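Local coordinates for protein ORF14 (Streptomyces clavuligerus, PDB 2WPX) that is a tandem GNAT protein of the clavulanic acid biosynthesis pathway that binds acetyl-CoA and probably acts as an acyltransferase, at residues A[218-222]-A[223-227]; A[240-243]-A[244-247]; A[270-273]-A[274-277]; A[289-292]-A[293-297]. All coordinates share one frame; numbering follows the deposited sequence.

In the fold
All four contacts are local ones within the second GNAT region of the chain, residues 208-322, while the bound acetyl-CoA is held by residues between 90 and 145, in the other half of this tandem protein. Contact 1 lies where the chain enters helix 222-230, and contact 2 closes the hairpin of strands 234-242 and 247-256. Contact 3 spans the end of strand 263-271 and the loop after it, and contact 4 falls late in helix 280-295. Contacts 2 and 3 touch: their centres are about 12 Å apart, and His242 CG packs 3.4 Å from His275 CE1. The rest are separate, with contact 1 lying about 23 to 24 Å, centre to centre, from each of the others. Contact 4 is about 25 Å from contacts 2 and 3 by the same measure.

Contact 1. Residues A[218-222]-A[223-227]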
ATOM      1  N   THR A 218      -4.298 -13.466 -16.404  1.00 39.81           N
ATOM      2  CA  THR A 218      -3.721 -12.268 -15.795  1.00 38.85           C
ATOM      3  C   THR A 218      -3.579 -11.177 -16.849  1.00 37.47           C
ATOM      4  O   THR A 218      -3.457 -11.449 -18.036  1.00 37.74           O
ATOM      5  CB  THR A 218      -2.384 -12.581 -15.082  1.00 39.86           C
ATOM      6  OG1 THR A 218      -2.573 -13.698 -14.201  1.00 40.73           O
ATOM      7  CG2 THR A 218      -1.896 -11.374 -14.272  1.00 40.34           C
ATOM      8  N   SER A 219      -3.657  -9.930 -16.443  1.00 35.55           N
ATOM      9  CA  SER A 219      -3.487  -8.901 -17.437  1.00 34.77           C
ATOM     10  C   SER A 219      -3.020  -7.629 -16.769  1.00 33.18           C
ATOM     11  O   SER A 219      -3.150  -7.470 -15.537  1.00 33.45           O
ATOM     12  CB  SER A 219      -4.769  -8.678 -18.284  1.00 35.24           C
ATOM     13  OG  SER A 219      -5.921  -8.486 -17.464  1.00 37.70           O
ATOM     14  N   TYR A 220      -2.454  -6.739 -17.578  1.00 30.77           N
ATOM     15  CA  TYR A 220      -1.955  -5.508 -17.080  1.00 29.35           C
ATOM     16  C   TYR A 220      -3.195  -4.603 -17.023  1.00 29.12           C
ATOM     17  O   TYR A 220      -3.976  -4.568 -17.985  1.00 29.36           O
ATOM     18  CB  TYR A 220      -0.875  -4.956 -18.021  1.00 29.02           C
ATOM     19  CG  TYR A 220      -0.128  -3.785 -17.420  1.00 28.97           C
ATOM     20  CD1 TYR A 220       0.995  -3.989 -16.624  1.00 29.13           C
ATOM     21  CD2 TYR A 220      -0.576  -2.479 -17.613  1.00 28.39           C
ATOM     22  CE1 TYR A 220       1.636  -2.933 -16.022  1.00 29.02           C
ATOM     23  CE2 TYR A 220       0.087  -1.400 -17.060  1.00 28.65           C
ATOM     24  CZ  TYR A 220       1.194  -1.646 -16.252  1.00 28.90           C
ATOM     25  OH  TYR A 220       1.853  -0.591 -15.694  1.00 28.27           O
ATOM     26  N   ALA A 221      -3.403  -3.919 -15.897  1.00 29.19           N
ATOM     27  CA  ALA A 221      -4.591  -3.123 -15.700  1.00 29.24           C
ATOM     28  C   ALA A 221      -4.225  -1.660 -15.722  1.00 28.68           C
ATOM     29  O   ALA A 221      -3.705  -1.131 -14.776  1.00 28.74           O
ATOM     30  CB  ALA A 221      -5.228  -3.471 -14.404  1.00 30.03           C
ATOM     31  N   ARG A 222      -4.513  -1.035 -16.851  1.00 28.24           N
ATOM     32  CA  ARG A 222      -4.264   0.336 -17.093  1.00 27.69           C
ATOM     33  C   ARG A 222      -4.937   1.240 -16.073  1.00 27.90           C
ATOM     34  O   ARG A 222      -4.545   2.372 -15.889  1.00 27.51           O
ATOM     35  CB  ARG A 222      -4.808   0.658 -18.462  1.00 27.54           C
ATOM     36  CG  ARG A 222      -3.818   1.003 -19.497  1.00 27.07           C
ATOM     37  CD  ARG A 222      -2.823  -0.006 -19.996  1.00 27.21           C
ATOM     38  NE  ARG A 222      -1.601   0.762 -19.961  1.00 26.79           N
ATOM     39  CZ  ARG A 222      -0.454   0.540 -20.595  1.00 26.88           C
ATOM     40  NH1 ARG A 222      -0.260  -0.443 -21.454  1.00 27.38           N
ATOM     41  NH2 ARG A 222       0.527   1.390 -20.344  1.00 26.61           N
ATOM     42  N   GLN A 223      -5.972   0.728 -15.421  1.00 28.68           N
ATOM     43  CA  GLN A 223      -6.711   1.514 -14.474  1.00 29.20           C
ATOM     44  C   GLN A 223      -5.885   1.781 -13.213  1.00 29.40           C
ATOM     45  O   GLN A 223      -6.089   2.784 -12.546  1.00 29.64           O
ATOM     46  CB  GLN A 223      -8.049   0.847 -14.143  1.00 30.26           C
ATOM     47  CG  GLN A 223      -9.014   1.794 -13.514  1.00 30.99           C
ATOM     48  CD  GLN A 223     -10.405   1.208 -13.275  1.00 32.29           C
ATOM     49  OE1 GLN A 223     -10.817   0.253 -13.916  1.00 32.48           O
ATOM     50  NE2 GLN A 223     -11.127   1.804 -12.358  1.00 33.32           N
ATOM     51  N   PHE A 224      -4.961   0.879 -12.902  1.00 29.46           N
ATOM     52  CA  PHE A 224      -3.980   1.113 -11.863  1.00 29.76           C
ATOM     53  C   PHE A 224      -3.181   2.373 -12.160  1.00 29.02           C
ATOM     54  O   PHE A 224      -3.057   3.247 -11.314  1.00 29.36           O
ATOM     55  CB  PHE A 224      -3.030  -0.076 -11.720  1.00 29.99           C
ATOM     56  CG  PHE A 224      -3.574  -1.184 -10.913  1.00 31.01           C
ATOM     57  CD1 PHE A 224      -3.943  -0.976  -9.587  1.00 32.11           C
ATOM     58  CD2 PHE A 224      -3.695  -2.474 -11.450  1.00 31.02           C
ATOM     59  CE1 PHE A 224      -4.476  -2.043  -8.815  1.00 33.24           C
ATOM     60  CE2 PHE A 224      -4.178  -3.523 -10.690  1.00 31.99           C
ATOM     61  CZ  PHE A 224      -4.590  -3.308  -9.378  1.00 33.55           C
ATOM     62  N   GLU A 225      -2.643   2.447 -13.374  1.00 28.15           N
ATOM     63  CA  GLU A 225      -1.939   3.637 -13.823  1.00 27.45           C
ATOM     64  C   GLU A 225      -2.817   4.889 -13.767  1.00 27.28           C
ATOM     65  O   GLU A 225      -2.359   5.909 -13.316  1.00 27.16           O
ATOM     66  CB  GLU A 225      -1.404   3.470 -15.248  1.00 26.77           C
ATOM     67  CG  GLU A 225      -0.432   2.350 -15.405  1.00 27.04           C
ATOM     68  CD  GLU A 225       0.198   2.257 -16.773  1.00 26.64           C
ATOM     69  OE1 GLU A 225       1.335   1.793 -16.827  1.00 26.93           O
ATOM     70  OE2 GLU A 225      -0.449   2.637 -17.795  1.00 26.26           O
ATOM     71  N   THR A 226      -4.062   4.803 -14.245  1.00 27.38           N
ATOM     72  CA  THR A 226      -4.922   5.987 -14.244  1.00 27.40           C
ATOM     73  C   THR A 226      -5.323   6.414 -12.821  1.00 28.28           C
ATOM     74  O   THR A 226      -5.419   7.619 -12.569  1.00 28.22           O
ATOM     75  CB  THR A 226      -6.178   5.882 -15.164  1.00 27.57           C
ATOM     76  OG1 THR A 226      -7.148   4.981 -14.601  1.00 28.55           O
ATOM     77  CG2 THR A 226      -5.777   5.418 -16.549  1.00 26.98           C
ATOM     78  N   MET A 227      -5.510   5.438 -11.921  1.00 29.19           N
ATOM     79  CA  MET A 227      -5.811   5.714 -10.521  1.00 30.34           C
ATOM     80  C   MET A 227      -4.670   6.525  -9.863  1.00 30.25           C
ATOM     81  O   MET A 227      -4.916   7.516  -9.190  1.00 30.77           O
ATOM     82  CB  MET A 227      -6.110   4.421  -9.749  1.00 31.43           C
ATOM     83  CG  MET A 227      -6.148   4.570  -8.254  1.00 32.85           C
ATOM     84  SD  MET A 227      -5.985   3.017  -7.383  1.00 36.40           S
ATOM     85  CE  MET A 227      -4.251   2.675  -7.740  1.00 35.20           C
TER
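Tyr220 and Arg222 converge on the carboxylate of Glu225, one on each oxygen, where the loop after helix 191-199 enters helix 222-230. The tight part is polar. Tyr220 OH donates to Glu225 OE1 at 2.7 Å, coming from above the carboxylate plane, with the ring edge turned to the acid. Arg222 grips the other oxygen side-on: its NE lies 3.1 Å and its NH2 3.0 Å from Glu225 OE2, both reaching it from the same face. With its chain extended beyond CG (chi2 -175°), the buried Glu225 carries its acid back toward the preceding loop and these donors. Thr189 extends the network, its N donating to Glu225 OE1 and its O accepting from Arg222 NH2.

The other side is more exposed and has fewer polar bonds. There Ala221 CB meets Phe224 CD2 at 3.5 Å, obliquely to the ring, while Gln223 directs its amide away from the loop; Pro55 packs against Phe224 and Gln223. Backbone bonds accompany entry into the helix: Phe224 N donates to Ala221 O at 3.0 Å, and Thr226 N to Arg222 O at the same length. With both its oxygens supplied with donors, Glu225 is probably ionised despite its burial.

Contact 2. Residues A[240-243]-A[244-247]; sequences AVHD and ATGA
His242 and Thr245 join side chains across the turn that follows strand 234-242. His242 ND1 and Thr245 OG1 are 2.9 Å apart in a nearly straight bond (171°) in which either may be the donor, the hydroxyl sitting at the ring edge near its plane. CG of His242 is anti to its backbone N (chi1 -177°), which swings the imidazole toward the turn. Thr245 OG1 also receives a weak bond from Ala247 N at 3.4 Å, so a single hydroxyl links the histidine ring to the returning backbone. Ala244 CB adds an apolar touch, 3.8 Å from His242 CE1.

The arrangement is a beta hairpin joining antiparallel strands 234-242 and 247-256. Asp243 and Ala244 have right-handed helical backbone angles, Thr245 departs from them, and Gly246, with positive phi (54°), completes the reversal. His242 serves the turn with both backbone polar groups. Its N donates to Ala247 O at 2.9 Å; its O accepts from Thr245 N at 3.2 Å and, more weakly, from Gly246 N at 2.7 Å.

Asp243 turns away from the returning arm, and its OD2 is satisfied by Ser181 OG. Backbone bonds between Val241 and Ser181 and between Asp243 and Gly179 tie the hairpin to strand 180-185 and the residue before it, and the His242 ring also meets that of Tyr180.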
ATOM      1  N   ALA A 240      14.547  -5.839 -16.601  1.00 12.83           N
ATOM      2  CA  ALA A 240      15.691  -6.529 -17.146  1.00 14.12           C
ATOM      3  C   ALA A 240      15.199  -7.407 -18.266  1.00 14.04           C
ATOM      4  O   ALA A 240      14.265  -8.187 -18.070  1.00 13.11           O
ATOM      5  CB  ALA A 240      16.371  -7.355 -16.098  1.00 14.07           C
ATOM      6  N   VAL A 241      15.811  -7.267 -19.439  1.00 14.86           N
ATOM      7  CA  VAL A 241      15.399  -8.104 -20.557  1.00 16.59           C
ATOM      8  C   VAL A 241      16.426  -9.162 -20.839  1.00 17.05           C
ATOM      9  O   VAL A 241      17.604  -8.865 -20.852  1.00 18.66           O
ATOM     10  CB  VAL A 241      15.116  -7.299 -21.860  1.00 17.59           C
ATOM     11  CG1 VAL A 241      14.799  -8.274 -22.999  1.00 17.49           C
ATOM     12  CG2 VAL A 241      13.936  -6.335 -21.654  1.00 15.58           C
ATOM     13  N   HIS A 242      15.986 -10.386 -21.080  1.00 17.45           N
ATOM     14  CA  HIS A 242      16.890 -11.447 -21.531  1.00 18.19           C
ATOM     15  C   HIS A 242      17.020 -11.465 -23.052  1.00 20.24           C
ATOM     16  O   HIS A 242      16.117 -11.943 -23.748  1.00 20.75           O
ATOM     17  CB  HIS A 242      16.473 -12.806 -20.961  1.00 17.11           C
ATOM     18  CG  HIS A 242      17.408 -13.938 -21.316  1.00 21.98           C
ATOM     19  ND1 HIS A 242      17.052 -14.966 -22.173  1.00 21.04           N
ATOM     20  CD2 HIS A 242      18.681 -14.212 -20.912  1.00 19.77           C
ATOM     21  CE1 HIS A 242      18.064 -15.821 -22.278  1.00 20.43           C
ATOM     22  NE2 HIS A 242      19.070 -15.371 -21.548  1.00 17.70           N
ATOM     23  N   ASP A 243      18.162 -10.978 -23.581  1.00 21.83           N
ATOM     24  CA  ASP A 243      18.280 -10.746 -25.039  1.00 23.56           C
ATOM     25  C   ASP A 243      17.948 -11.975 -25.899  1.00 24.57           C
ATOM     26  O   ASP A 243      17.294 -11.856 -26.939  1.00 26.42           O
ATOM     27  CB  ASP A 243      19.639 -10.161 -25.460  1.00 23.95           C
ATOM     28  CG  ASP A 243      20.081  -8.933 -24.598  1.00 27.00           C
ATOM     29  OD1 ASP A 243      21.316  -8.740 -24.487  1.00 31.66           O
ATOM     30  OD2 ASP A 243      19.255  -8.153 -24.059  1.00 23.01           O
ATOM     31  N   ALA A 244      18.396 -13.150 -25.496  1.00 23.03           N
ATOM     32  CA  ALA A 244      18.275 -14.268 -26.418  1.00 24.37           C
ATOM     33  C   ALA A 244      16.814 -14.651 -26.671  1.00 23.88           C
ATOM     34  O   ALA A 244      16.502 -15.150 -27.744  1.00 25.08           O
ATOM     35  CB  ALA A 244      19.090 -15.516 -25.920  1.00 23.33           C
ATOM     36  N   THR A 245      15.946 -14.428 -25.679  1.00 22.00           N
ATOM     37  CA  THR A 245      14.562 -14.852 -25.758  1.00 21.07           C
ATOM     38  C   THR A 245      13.593 -13.660 -25.748  1.00 20.65           C
ATOM     39  O   THR A 245      12.385 -13.825 -25.925  1.00 20.69           O
ATOM     40  CB  THR A 245      14.199 -15.763 -24.563  1.00 19.97           C
ATOM     41  OG1 THR A 245      14.371 -15.030 -23.339  1.00 16.27           O
ATOM     42  CG2 THR A 245      15.023 -17.062 -24.570  1.00 19.97           C
ATOM     43  N   GLY A 246      14.123 -12.463 -25.510  1.00 21.33           N
ATOM     44  CA  GLY A 246      13.297 -11.251 -25.176  1.00 19.95           C
ATOM     45  C   GLY A 246      12.295 -11.290 -24.013  1.00 18.85           C
ATOM     46  O   GLY A 246      11.464 -10.416 -23.862  1.00 18.90           O
ATOM     47  N   ALA A 247      12.308 -12.320 -23.200  1.00 18.65           N
ATOM     48  CA  ALA A 247      11.431 -12.306 -22.059  1.00 17.16           C
ATOM     49  C   ALA A 247      11.929 -11.227 -21.108  1.00 15.92           C
ATOM     50  O   ALA A 247      13.155 -11.001 -20.938  1.00 15.10           O
ATOM     51  CB  ALA A 247      11.449 -13.690 -21.343  1.00 16.78           C
TER

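Contact 3. Residues A[270-273]-A[274-277]; sequences VVHR and EHRG
His272 and His275 form a T-shaped pair, the edge of His275 directed at the face of His272, with ring centroids 5.0 Å apart and planes at 85°. They belong to the turn between strand 263-271 and helix 280-295, a place consistent with the strand-to-helix loop of motif A in the GNAT fold. The touching atom is His275 CD2, which lies 3.7 Å from His272 CG and over the rim of that ring rather than its centre. This pairing rests on the backbone: His275 N donates to His272 O at 2.8 Å, closing a tight turn that brings the two side chains together. CG of His275 stands beside its own backbone N (chi1 -59°), which carries the ring back toward His272.

At the ring edge of His272, Glu274 runs alongside, pointing the same way, and its OE1 takes a weak bond of 3.2 Å from His272 NE2. Val271 CG1 packs against the carbonyl of His275, 3.5 Å from its O.

Further out, Tyr180 OH is bonded to His275 ND1, which would help set the rotation of this buried ring, and Leu280 packs against it from helix 280-295. Leu200 and Leu202 touch His272. Water serves the exposed side. One molecule donates to Glu274 OE1 and takes a weak bond from Arg273 NE. A second spans the turn, donating to Arg273 O at 2.7 Å and accepting from Arg276 N at 3.0 Å.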
ATOM      1  N   VAL A 270       9.998  -8.229  -8.916  1.00 23.94           N
ATOM      2  CA  VAL A 270       9.721  -9.607  -9.261  1.00 23.50           C
ATOM      3  C   VAL A 270      10.736 -10.122 -10.283  1.00 21.31           C
ATOM      4  O   VAL A 270      11.012  -9.471 -11.263  1.00 19.73           O
ATOM      5  CB  VAL A 270       8.329  -9.738  -9.812  1.00 25.45           C
ATOM      6  CG1 VAL A 270       7.987 -11.169  -9.970  1.00 27.60           C
ATOM      7  CG2 VAL A 270       7.341  -9.119  -8.850  1.00 29.08           C
ATOM      8  N   VAL A 271      11.296 -11.301 -10.052  1.00 21.51           N
ATOM      9  CA  VAL A 271      12.245 -11.876 -10.981  1.00 19.60           C
ATOM     10  C   VAL A 271      11.620 -13.126 -11.571  1.00 21.07           C
ATOM     11  O   VAL A 271      11.206 -13.995 -10.843  1.00 23.38           O
ATOM     12  CB  VAL A 271      13.628 -12.182 -10.300  1.00 19.16           C
ATOM     13  CG1 VAL A 271      14.593 -12.803 -11.281  1.00 16.25           C
ATOM     14  CG2 VAL A 271      14.246 -10.903  -9.704  1.00 16.62           C
ATOM     15  N   HIS A 272      11.556 -13.214 -12.900  1.00 20.51           N
ATOM     16  CA  HIS A 272      11.067 -14.398 -13.599  1.00 20.76           C
ATOM     17  C   HIS A 272      11.765 -15.688 -13.127  1.00 21.54           C
ATOM     18  O   HIS A 272      12.993 -15.721 -13.007  1.00 19.69           O
ATOM     19  CB  HIS A 272      11.280 -14.200 -15.104  1.00 20.22           C
ATOM     20  CG  HIS A 272      10.900 -15.377 -15.952  1.00 22.11           C
ATOM     21  ND1 HIS A 272      10.178 -15.242 -17.123  1.00 24.96           N
ATOM     22  CD2 HIS A 272      11.174 -16.699 -15.830  1.00 20.44           C
ATOM     23  CE1 HIS A 272      10.019 -16.428 -17.678  1.00 24.73           C
ATOM     24  NE2 HIS A 272      10.609 -17.330 -16.908  1.00 23.87           N
ATOM     25  N   ARG A 273      10.967 -16.743 -12.904  1.00 23.85           N
ATOM     26  CA  ARG A 273      11.435 -18.023 -12.370  1.00 26.43           C
ATOM     27  C   ARG A 273      12.607 -18.654 -13.155  1.00 25.95           C
ATOM     28  O   ARG A 273      13.484 -19.259 -12.535  1.00 26.98           O
ATOM     29  CB  ARG A 273      10.282 -19.059 -12.193  1.00 28.79           C
ATOM     30  CG  ARG A 273       9.725 -19.634 -13.516  1.00 31.64           C
ATOM     31  CD  ARG A 273       8.837 -20.860 -13.306  1.00 37.09           C
ATOM     32  NE  ARG A 273       7.991 -21.073 -14.482  1.00 40.63           N
ATOM     33  CZ  ARG A 273       7.324 -22.191 -14.768  1.00 44.62           C
ATOM     34  NH1 ARG A 273       7.391 -23.249 -13.972  1.00 46.61           N
ATOM     35  NH2 ARG A 273       6.586 -22.262 -15.878  1.00 47.69           N
ATOM     36  N   GLU A 274      12.617 -18.542 -14.488  1.00 25.36           N
ATOM     37  CA  GLU A 274      13.778 -19.008 -15.290  1.00 25.22           C
ATOM     38  C   GLU A 274      14.992 -18.064 -15.263  1.00 23.63           C
ATOM     39  O   GLU A 274      15.944 -18.278 -15.997  1.00 23.54           O
ATOM     40  CB  GLU A 274      13.393 -19.270 -16.761  1.00 25.94           C
ATOM     41  CG  GLU A 274      12.066 -19.976 -16.956  1.00 27.49           C
ATOM     42  CD  GLU A 274      11.826 -20.289 -18.397  1.00 27.72           C
ATOM     43  OE1 GLU A 274      10.818 -19.849 -18.941  1.00 30.26           O
ATOM     44  OE2 GLU A 274      12.666 -20.959 -19.021  1.00 29.39           O
ATOM     45  N   HIS A 275      14.960 -17.016 -14.446  1.00 22.68           N
ATOM     46  CA  HIS A 275      16.092 -16.109 -14.395  1.00 22.19           C
ATOM     47  C   HIS A 275      16.585 -15.792 -12.985  1.00 22.67           C
ATOM     48  O   HIS A 275      17.111 -14.702 -12.725  1.00 20.46           O
ATOM     49  CB  HIS A 275      15.776 -14.849 -15.196  1.00 21.56           C
ATOM     50  CG  HIS A 275      15.477 -15.148 -16.632  1.00 21.85           C
ATOM     51  ND1 HIS A 275      16.455 -15.188 -17.604  1.00 21.63           N
ATOM     52  CD2 HIS A 275      14.320 -15.477 -17.250  1.00 23.82           C
ATOM     53  CE1 HIS A 275      15.910 -15.522 -18.764  1.00 24.57           C
ATOM     54  NE2 HIS A 275      14.611 -15.695 -18.579  1.00 23.89           N
ATOM     55  N   ARG A 276      16.398 -16.752 -12.085  1.00 23.94           N
ATOM     56  CA  ARG A 276      16.898 -16.589 -10.743  1.00 25.92           C
ATOM     57  C   ARG A 276      18.389 -16.865 -10.911  1.00 26.47           C
ATOM     58  O   ARG A 276      18.819 -17.372 -11.970  1.00 26.15           O
ATOM     59  CB  ARG A 276      16.296 -17.638  -9.783  1.00 28.11           C
ATOM     60  CG  ARG A 276      14.740 -17.657  -9.616  1.00 30.75           C
ATOM     61  CD  ARG A 276      14.172 -16.266  -9.212  1.00 35.11           C
ATOM     62  NE  ARG A 276      14.749 -15.752  -7.958  1.00 38.71           N
ATOM     63  CZ  ARG A 276      14.226 -15.992  -6.762  1.00 41.49           C
ATOM     64  NH1 ARG A 276      13.129 -16.726  -6.666  1.00 44.25           N
ATOM     65  NH2 ARG A 276      14.788 -15.509  -5.668  1.00 43.42           N
ATOM     66  N   GLY A 277      19.160 -16.513  -9.888  1.00 26.17           N
ATOM     67  CA  GLY A 277      20.552 -16.906  -9.809  1.00 27.10           C
ATOM     68  C   GLY A 277      21.521 -15.970 -10.487  1.00 25.80           C
ATOM     69  O   GLY A 277      22.702 -16.248 -10.543  1.00 27.21           O
TER
HETATM   70  O   HOH W   1       8.594 -20.340 -17.061  1.00  2.00           O
HETATM   71  O   HOH W   2      16.166 -19.629 -12.719  1.00 15.60           O

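Contact 4. Residues A[289-292]-A[293-297]; sequences LEYV and LRHEP
Val292 O is gripped by two amides, Glu296 N at 2.7 Å and His295 N at 2.8 Å. The first lies nearly in line with the carbonyl bond, whereas the second comes from well above the carbonyl plane, so one oxygen takes both an i+4 and an i+3 bond late in helix 280-295. One turn earlier the pattern is regular, with Leu293 N donating to Leu289 O at 2.9 Å and an angle of 172°.

Side chains one turn apart pair along three flanks. On the apolar one, Leu289 CG meets Leu293 CD2 at 4.0 Å, and Leu163 and Pro168 pack nearby. On another, the rings of Tyr291 and His295 meet obliquely: NE2 of His295 is 3.5 Å from CE1 of Tyr291, close to the phenol's plane, and the edge of the imidazole also faces Tyr291 O. The third is charged but slack. Arg294 bends at chi2 and chi3, bringing its guanidinium over the preceding turn, yet NH2 stays 3.8 Å from Glu290 OE1, a long salt bridge.

This helix links strands 263-271 and 301-307 in the beta-alpha-beta unit familiar from GNAT folds. Val292 touches Val254 of strand 247-256, and Glu296 makes a salt bridge to Arg234 and a hydrogen bond to Tyr236. Those two partners would favour a charged carboxylate on Glu296, whereas the long Glu290-Arg294 pair probably contributes little beyond a diffuse attraction.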
ATOM      1  N   LEU A 289      16.616   2.727  -8.062  1.00 15.43           N
ATOM      2  CA  LEU A 289      16.804   3.780  -7.082  1.00 16.17           C
ATOM      3  C   LEU A 289      17.625   4.914  -7.707  1.00 16.34           C
ATOM      4  O   LEU A 289      17.325   6.084  -7.559  1.00 17.07           O
ATOM      5  CB  LEU A 289      17.452   3.260  -5.805  1.00 16.89           C
ATOM      6  CG  LEU A 289      17.626   4.294  -4.657  1.00 18.84           C
ATOM      7  CD1 LEU A 289      16.296   4.723  -4.157  1.00 17.92           C
ATOM      8  CD2 LEU A 289      18.489   3.793  -3.482  1.00 15.53           C
ATOM      9  N   GLU A 290      18.646   4.571  -8.455  1.00 16.24           N
ATOM     10  CA  GLU A 290      19.456   5.612  -8.993  1.00 16.40           C
ATOM     11  C   GLU A 290      18.618   6.456  -9.945  1.00 16.31           C
ATOM     12  O   GLU A 290      18.819   7.678 -10.064  1.00 17.11           O
ATOM     13  CB  GLU A 290      20.628   5.005  -9.728  1.00 16.46           C
ATOM     14  CG  GLU A 290      21.602   6.021 -10.258  1.00 14.67           C
ATOM     15  CD  GLU A 290      22.619   5.348 -11.187  1.00 15.35           C
ATOM     16  OE1 GLU A 290      22.238   4.608 -12.110  1.00 10.71           O
ATOM     17  OE2 GLU A 290      23.811   5.529 -10.972  1.00 17.31           O
ATOM     18  N   TYR A 291      17.727   5.773 -10.659  1.00 14.63           N
ATOM     19  CA  TYR A 291      16.885   6.371 -11.639  1.00 13.47           C
ATOM     20  C   TYR A 291      15.883   7.334 -10.922  1.00 12.93           C
ATOM     21  O   TYR A 291      15.736   8.479 -11.317  1.00 14.39           O
ATOM     22  CB  TYR A 291      16.228   5.260 -12.457  1.00 12.86           C
ATOM     23  CG  TYR A 291      15.151   5.731 -13.393  1.00 17.11           C
ATOM     24  CD1 TYR A 291      15.265   6.922 -14.089  1.00 19.62           C
ATOM     25  CD2 TYR A 291      13.999   5.000 -13.567  1.00 18.25           C
ATOM     26  CE1 TYR A 291      14.248   7.341 -14.975  1.00 23.15           C
ATOM     27  CE2 TYR A 291      13.020   5.399 -14.420  1.00 19.23           C
ATOM     28  CZ  TYR A 291      13.138   6.554 -15.115  1.00 22.21           C
ATOM     29  OH  TYR A 291      12.119   6.918 -15.950  1.00 24.59           O
ATOM     30  N   VAL A 292      15.289   6.918  -9.824  1.00 12.35           N
ATOM     31  CA  VAL A 292      14.521   7.843  -8.930  1.00 12.88           C
ATOM     32  C   VAL A 292      15.292   9.091  -8.450  1.00 13.91           C
ATOM     33  O   VAL A 292      14.849  10.240  -8.658  1.00 14.97           O
ATOM     34  CB  VAL A 292      13.963   7.077  -7.717  1.00 12.25           C
ATOM     35  CG1 VAL A 292      13.285   8.002  -6.684  1.00 12.85           C
ATOM     36  CG2 VAL A 292      13.025   6.045  -8.212  1.00 11.74           C
ATOM     37  N   LEU A 293      16.447   8.879  -7.833  1.00 14.84           N
ATOM     38  CA  LEU A 293      17.212   9.964  -7.187  1.00 17.10           C
ATOM     39  C   LEU A 293      17.682  11.006  -8.191  1.00 17.84           C
ATOM     40  O   LEU A 293      17.912  12.155  -7.828  1.00 19.95           O
ATOM     41  CB  LEU A 293      18.438   9.393  -6.460  1.00 16.46           C
ATOM     42  CG  LEU A 293      18.256   9.059  -4.988  1.00 18.66           C
ATOM     43  CD1 LEU A 293      16.849   8.718  -4.731  1.00 17.97           C
ATOM     44  CD2 LEU A 293      19.217   7.992  -4.416  1.00 15.86           C
ATOM     45  N   ARG A 294      17.859  10.632  -9.448  1.00 29.32           N
ATOM     46  CA  ARG A 294      18.317  11.638 -10.357  1.00 31.61           C
ATOM     47  C   ARG A 294      17.149  12.489 -10.850  1.00 29.11           C
ATOM     48  O   ARG A 294      17.352  13.551 -11.404  1.00 30.56           O
ATOM     49  CB  ARG A 294      19.218  11.067 -11.474  1.00 34.91           C
ATOM     50  CG  ARG A 294      18.499  10.372 -12.601  1.00 37.03           C
ATOM     51  CD  ARG A 294      19.261  10.516 -13.958  1.00 46.01           C
ATOM     52  NE  ARG A 294      20.582   9.898 -13.909  1.00 53.32           N
ATOM     53  CZ  ARG A 294      20.789   8.617 -13.619  1.00 56.16           C
ATOM     54  NH1 ARG A 294      19.759   7.811 -13.347  1.00 54.93           N
ATOM     55  NH2 ARG A 294      22.029   8.147 -13.591  1.00 61.24           N
ATOM     56  N   HIS A 295      15.928  12.050 -10.576  1.00 25.65           N
ATOM     57  CA  HIS A 295      14.734  12.857 -10.854  1.00 25.52           C
ATOM     58  C   HIS A 295      14.043  13.448  -9.581  1.00 25.44           C
ATOM     59  O   HIS A 295      13.254  14.381  -9.664  1.00 26.13           O
ATOM     60  CB  HIS A 295      13.760  12.005 -11.655  1.00 24.02           C
ATOM     61  CG  HIS A 295      14.302  11.620 -12.992  1.00 27.69           C
ATOM     62  ND1 HIS A 295      14.151  12.420 -14.109  1.00 29.53           N
ATOM     63  CD2 HIS A 295      15.031  10.547 -13.387  1.00 25.97           C
ATOM     64  CE1 HIS A 295      14.755  11.844 -15.136  1.00 32.13           C
ATOM     65  NE2 HIS A 295      15.292  10.707 -14.724  1.00 29.18           N
ATOM     66  N   GLU A 296      14.346  12.858  -8.424  1.00 24.70           N
ATOM     67  CA  GLU A 296      13.771  13.205  -7.147  1.00 24.36           C
ATOM     68  C   GLU A 296      14.969  13.295  -6.188  1.00 25.78           C
ATOM     69  O   GLU A 296      15.139  12.453  -5.319  1.00 24.89           O
ATOM     70  CB  GLU A 296      12.848  12.066  -6.715  1.00 23.60           C
ATOM     71  CG  GLU A 296      11.356  12.388  -6.476  1.00 26.56           C
ATOM     72  CD  GLU A 296      10.611  12.775  -7.707  1.00 28.65           C
ATOM     73  OE1 GLU A 296      10.672  13.945  -8.043  1.00 40.40           O
ATOM     74  OE2 GLU A 296       9.930  11.971  -8.341  1.00 30.98           O
ATOM     75  N   PRO A 297      15.838  14.318  -6.373  1.00 29.06           N
ATOM     76  CA  PRO A 297      16.994  14.520  -5.490  1.00 31.79           C
ATOM     77  C   PRO A 297      16.669  14.594  -3.999  1.00 32.16           C
ATOM     78  O   PRO A 297      17.540  14.335  -3.201  1.00 35.03           O
ATOM     79  CB  PRO A 297      17.579  15.875  -5.954  1.00 35.91           C
ATOM     80  CG  PRO A 297      16.502  16.508  -6.857  1.00 34.45           C
ATOM     81  CD  PRO A 297      15.787  15.327  -7.458  1.00 30.49           C
TER